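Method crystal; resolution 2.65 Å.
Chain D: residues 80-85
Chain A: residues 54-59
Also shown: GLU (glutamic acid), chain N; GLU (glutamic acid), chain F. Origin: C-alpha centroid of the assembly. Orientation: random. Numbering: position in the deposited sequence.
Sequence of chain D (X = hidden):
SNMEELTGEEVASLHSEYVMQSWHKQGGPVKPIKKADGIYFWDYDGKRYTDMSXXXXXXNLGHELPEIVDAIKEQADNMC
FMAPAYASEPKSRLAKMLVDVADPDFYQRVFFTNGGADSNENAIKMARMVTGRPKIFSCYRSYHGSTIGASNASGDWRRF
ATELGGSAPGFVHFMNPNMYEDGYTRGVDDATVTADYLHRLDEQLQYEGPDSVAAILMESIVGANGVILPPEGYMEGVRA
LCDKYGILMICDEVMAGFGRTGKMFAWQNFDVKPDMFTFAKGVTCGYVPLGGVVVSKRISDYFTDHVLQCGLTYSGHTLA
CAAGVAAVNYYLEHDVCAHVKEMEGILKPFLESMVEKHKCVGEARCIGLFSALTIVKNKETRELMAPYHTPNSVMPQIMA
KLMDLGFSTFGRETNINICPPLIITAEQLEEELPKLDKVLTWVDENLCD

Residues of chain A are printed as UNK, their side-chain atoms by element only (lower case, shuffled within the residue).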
ATOM      1  N   CYS D  80      16.161  -4.609  -8.676  1.00 27.46           N
ATOM      2  CA  CYS D  80      15.345  -4.288  -7.506  1.00 22.33           C
ATOM      3  C   CYS D  80      13.862  -4.303  -7.843  1.00 23.87           C
ATOM      4  O   CYS D  80      13.037  -4.738  -7.029  1.00 24.34           O
ATOM      5  CB  CYS D  80      15.750  -2.936  -6.932  1.00 28.15           C
ATOM      6  SG  CYS D  80      17.197  -3.000  -5.854  1.00 33.29           S
ATOM      7  N   PHE D  81      13.498  -3.830  -9.028  1.00 21.35           N
ATOM      8  CA  PHE D  81      12.096  -3.762  -9.402  1.00 23.23           C
ATOM      9  C   PHE D  81      11.978  -3.969 -10.899  1.00 24.36           C
ATOM     10  O   PHE D  81      12.805  -3.466 -11.671  1.00 26.41           O
ATOM     11  CB  PHE D  81      11.462  -2.413  -8.998  1.00 20.96           C
ATOM     12  CG  PHE D  81      10.023  -2.253  -9.422  1.00 22.09           C
ATOM     13  CD1 PHE D  81       9.022  -3.060  -8.882  1.00 26.55           C
ATOM     14  CD2 PHE D  81       9.662  -1.288 -10.363  1.00 22.18           C
ATOM     15  CE1 PHE D  81       7.673  -2.902  -9.281  1.00 24.66           C
ATOM     16  CE2 PHE D  81       8.339  -1.123 -10.768  1.00 20.35           C
ATOM     17  CZ  PHE D  81       7.342  -1.927 -10.231  1.00 24.32           C
ATOM     18  N   MET D  82      10.964  -4.729 -11.299  1.00 21.14           N
ATOM     19  CA  MET D  82      10.551  -4.768 -12.690  1.00 24.08           C
ATOM     20  C   MET D  82       9.027  -4.733 -12.730  1.00 24.32           C
ATOM     21  O   MET D  82       8.358  -5.320 -11.877  1.00 25.93           O
ATOM     22  CB  MET D  82      11.113  -5.992 -13.422  1.00 19.18           C
ATOM     23  CG  MET D  82      10.802  -5.990 -14.932  1.00 25.11           C
ATOM     24  SD  MET D  82      11.325  -4.505 -15.841  1.00 24.18           S
ATOM     25  CE  MET D  82      13.060  -4.409 -15.379  1.00 24.15           C
ATOM     26  N   ALA D  83       8.486  -4.071 -13.755  1.00 28.15           N
ATOM     27  CA  ALA D  83       7.090  -3.642 -13.747  1.00 22.40           C
ATOM     28  C   ALA D  83       6.140  -4.832 -13.768  1.00 24.21           C
ATOM     29  O   ALA D  83       6.505  -5.936 -14.177  1.00 25.96           O
ATOM     30  CB  ALA D  83       6.806  -2.728 -14.937  1.00 20.41           C
ATOM     31  N   PRO D  84       4.897  -4.624 -13.331  1.00 28.74           N
ATOM     32  CA  PRO D  84       3.936  -5.734 -13.315  1.00 30.16           C
ATOM     33  C   PRO D  84       3.726  -6.402 -14.668  1.00 28.85           C
ATOM     34  O   PRO D  84       3.383  -7.594 -14.708  1.00 30.02           O
ATOM     35  CB  PRO D  84       2.668  -5.061 -12.776  1.00 23.19           C
ATOM     36  CG  PRO D  84       3.194  -3.995 -11.902  1.00 22.26           C
ATOM     37  CD  PRO D  84       4.333  -3.426 -12.691  1.00 23.68           C
ATOM     38  N   ALA D  85       3.913  -5.686 -15.777  1.00 28.02           N
ATOM     39  CA  ALA D  85       3.653  -6.293 -17.077  1.00 32.16           C
ATOM     40  C   ALA D  85       4.642  -7.395 -17.446  1.00 30.81           C
ATOM     41  O   ALA D  85       4.418  -8.078 -18.450  1.00 32.85           O
ATOM     42  CB  ALA D  85       3.653  -5.225 -18.167  1.00 27.40           C
TER
ATOM     43  N   UNK A  54      10.465   4.745 -18.217  1.00 28.47           N
ATOM     44  CA  UNK A  54      10.920   4.581 -16.840  1.00 26.79           C
ATOM     45  C   UNK A  54      10.046   3.584 -16.086  1.00 27.52           C
ATOM     46  O   UNK A  54       9.729   3.774 -14.906  1.00 24.91           O
ATOM     47  o   UNK A  54      12.184   6.555 -16.373  1.00 27.77           O
ATOM     48  c   UNK A  54      10.957   5.919 -16.115  1.00 24.13           C
ATOM     49  N   UNK A  55       9.694   2.491 -16.774  1.00 27.67           N
ATOM     50  CA  UNK A  55       8.707   1.505 -16.338  1.00 30.07           C
ATOM     51  C   UNK A  55       7.336   2.175 -16.201  1.00 30.07           C
ATOM     52  O   UNK A  55       6.679   2.432 -17.216  1.00 28.14           O
ATOM     53  c   UNK A  55      10.395  -0.083 -15.203  1.00 28.70           C
ATOM     54  c   UNK A  55      10.611  -0.929 -13.940  1.00 25.22           C
ATOM     55  c   UNK A  55      10.264  -0.956 -16.438  1.00 23.04           C
ATOM     56  c   UNK A  55       9.156   0.809 -15.050  1.00 29.95           C
ATOM     57  N   UNK A  56       6.909   2.522 -14.983  1.00 25.38           N
ATOM     58  CA  UNK A  56       5.660   3.263 -14.855  1.00 30.46           C
ATOM     59  C   UNK A  56       5.948   4.719 -14.489  1.00 31.27           C
ATOM     60  O   UNK A  56       5.318   5.279 -13.583  1.00 31.07           O
ATOM     61  c   UNK A  56       4.747   2.576 -13.825  1.00 24.39           C
ATOM     62  c   UNK A  56       3.166   1.491 -15.476  1.00 21.99           C
ATOM     63  c   UNK A  56       3.717   0.235 -13.322  1.00 20.20           C
ATOM     64  c   UNK A  56       4.221   1.241 -14.384  1.00 23.72           C
ATOM     65  N   UNK A  57       6.870   5.348 -15.226  1.00 29.39           N
ATOM     66  CA  UNK A  57       7.365   6.687 -14.906  1.00 28.55           C
ATOM     67  C   UNK A  57       7.802   6.719 -13.440  1.00 26.10           C
ATOM     68  O   UNK A  57       7.461   7.652 -12.704  1.00 26.68           O
ATOM     69  c   UNK A  57       6.311   7.780 -15.203  1.00 29.53           C
ATOM     70  c   UNK A  57       6.974   9.123 -15.335  1.00 25.92           C
ATOM     71  c   UNK A  57       5.538   7.467 -16.474  1.00 26.14           C
ATOM     72  N   UNK A  58       8.553   5.701 -13.000  1.00 24.79           N
ATOM     73  CA  UNK A  58       8.984   5.618 -11.603  1.00 29.86           C
ATOM     74  C   UNK A  58      10.491   5.402 -11.465  1.00 29.75           C
ATOM     75  O   UNK A  58      11.100   5.865 -10.494  1.00 29.08           O
ATOM     76  s   UNK A  58       8.346   2.873 -11.639  1.00 29.99           S
ATOM     77  c   UNK A  58       8.241   4.501 -10.859  1.00 26.90           C
ATOM     78  N   UNK A  59      11.107   4.694 -12.415  1.00 28.18           N
ATOM     79  CA  UNK A  59      12.539   4.395 -12.323  1.00 27.16           C
ATOM     80  C   UNK A  59      13.360   5.629 -12.715  1.00 26.64           C
ATOM     81  O   UNK A  59      14.138   5.633 -13.668  1.00 26.86           O
ATOM     82  c   UNK A  59      12.864   3.189 -13.190  1.00 27.93           C
ATOM     83  o   UNK A  59      12.138   2.051 -12.735  1.00 37.75           O
TER
HETATM   84  N   GLU N 501       5.369  -0.969 -21.091  0.80 37.18           N
HETATM   85  CA  GLU N 501       5.941  -0.166 -20.025  0.80 34.58           C
HETATM   86  C   GLU N 501       7.266  -0.748 -19.528  0.80 36.32           C
HETATM   87  O   GLU N 501       8.391  -0.266 -19.920  0.80 35.48           O
HETATM   88  CB  GLU N 501       4.944  -0.158 -18.876  0.80 27.26           C
HETATM   89  CG  GLU N 501       4.429  -1.564 -18.643  0.80 28.14           C
HETATM   90  CD  GLU N 501       3.307  -1.579 -17.617  0.80 32.87           C
HETATM   91  OE1 GLU N 501       2.402  -0.726 -17.796  0.80 42.62           O
HETATM   92  OE2 GLU N 501       3.277  -2.398 -16.630  0.80 29.41           O
HETATM   93  OXT GLU N 501       7.213  -1.705 -18.717  0.80 27.69           O
HETATM   94  N   GLU F 502      -0.258  -0.791 -15.204  0.60 34.10           N
HETATM   95  CA  GLU F 502      -0.243  -2.050 -14.458  0.60 33.48           C
HETATM   96  C   GLU F 502      -0.143  -1.851 -12.940  0.60 32.05           C
HETATM   97  O   GLU F 502      -0.630  -0.812 -12.398  0.60 32.55           O
HETATM   98  CB  GLU F 502       0.910  -2.837 -15.083  0.60 27.70           C
HETATM   99  CG  GLU F 502       0.637  -4.333 -15.089  0.60 30.53           C
HETATM  100  CD  GLU F 502       0.128  -4.897 -16.409  0.60 33.07           C
HETATM  101  OE1 GLU F 502      -0.107  -4.173 -17.416  0.60 36.88           O
HETATM  102  OE2 GLU F 502      -0.054  -6.135 -16.468  0.60 37.70           O
HETATM  103  OXT GLU F 502       0.361  -2.759 -12.225  0.60 26.73           O

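Position 54 carries one carbon followed by one oxygen. It lies out of reach of the chain D stretch. A two-atom side chain ending in a hydroxyl is serine, S54(A). Its backbone O accepts hydrogen bonds from the backbone N atoms of positions 58 and 59, both at 3.0 Å, so the segment folds back on itself.

Position 55 has four side-chain carbons, forked at the second. Its CA-to-CB bond points toward the chain D stretch. One fork carbon lies 3.7 Å from CD2 of F81(D) and 3.8 Å from the backbone N of A83(D). The other lies 3.8 Å from SD of M82(D) and 4.2 Å from CB of A83(D). CB carries no branch, so this is leucine, L55(A), with chi1 m and chi2 t. The first fork carbon is CD1 and the second is CD2.

Position 56 again has four carbons, forked at the second. One terminal carbon packs 3.8 Å from CD of P84(D). It is also leucine, L56(A), and that carbon is CD1. CD2 of L56(A) lies 3.3 Å from OE1 of the glutamic acid of chain N.

Position 57 has three carbons, with two attached to the first. Its side chain makes no contact with the chain D stretch. Branching at CB with no further atoms identifies valine, V57(A).

Position 58 has one carbon followed by one sulfur. The sulfur is 4.1 Å from CE2 of F81(D) and approaches the ring obliquely. That is cysteine, C58(A), with chi1 p. Its SG also accepts a weak hydrogen bond from N of L56(A), at 3.7 Å.

Position 59 has one carbon followed by one oxygen. Its CA-to-CB bond points toward the chain D stretch, but its oxygen stays 4.8 Å from CD2 of F81(D). It is serine, S59(A).

The contact works by apolar packing, with no hydrogen bond across it. L55(A) gives up the largest area, 81 Å² of the 258 Å² buried in total. CA of L55(A) and CA of A83(D) form the nearest CA pair, 6.0 Å apart, and the small side chain of A83(D) is compatible with this close approach. M82(D) starts out pointing away, but its p values at chi2 and chi3 accompany a chain end that comes nearer to the leucine. SD of M82(D) also accepts a weak hydrogen bond from N of A83(D), at 3.5 Å. The glutamic acid of chain N touches both chains: its OE2 accepts a weak hydrogen bond from N of A85(D) at 3.5 Å, and its CB lies 3.5 Å from O of L55(A).

Chain A (54-59) SLLVCS
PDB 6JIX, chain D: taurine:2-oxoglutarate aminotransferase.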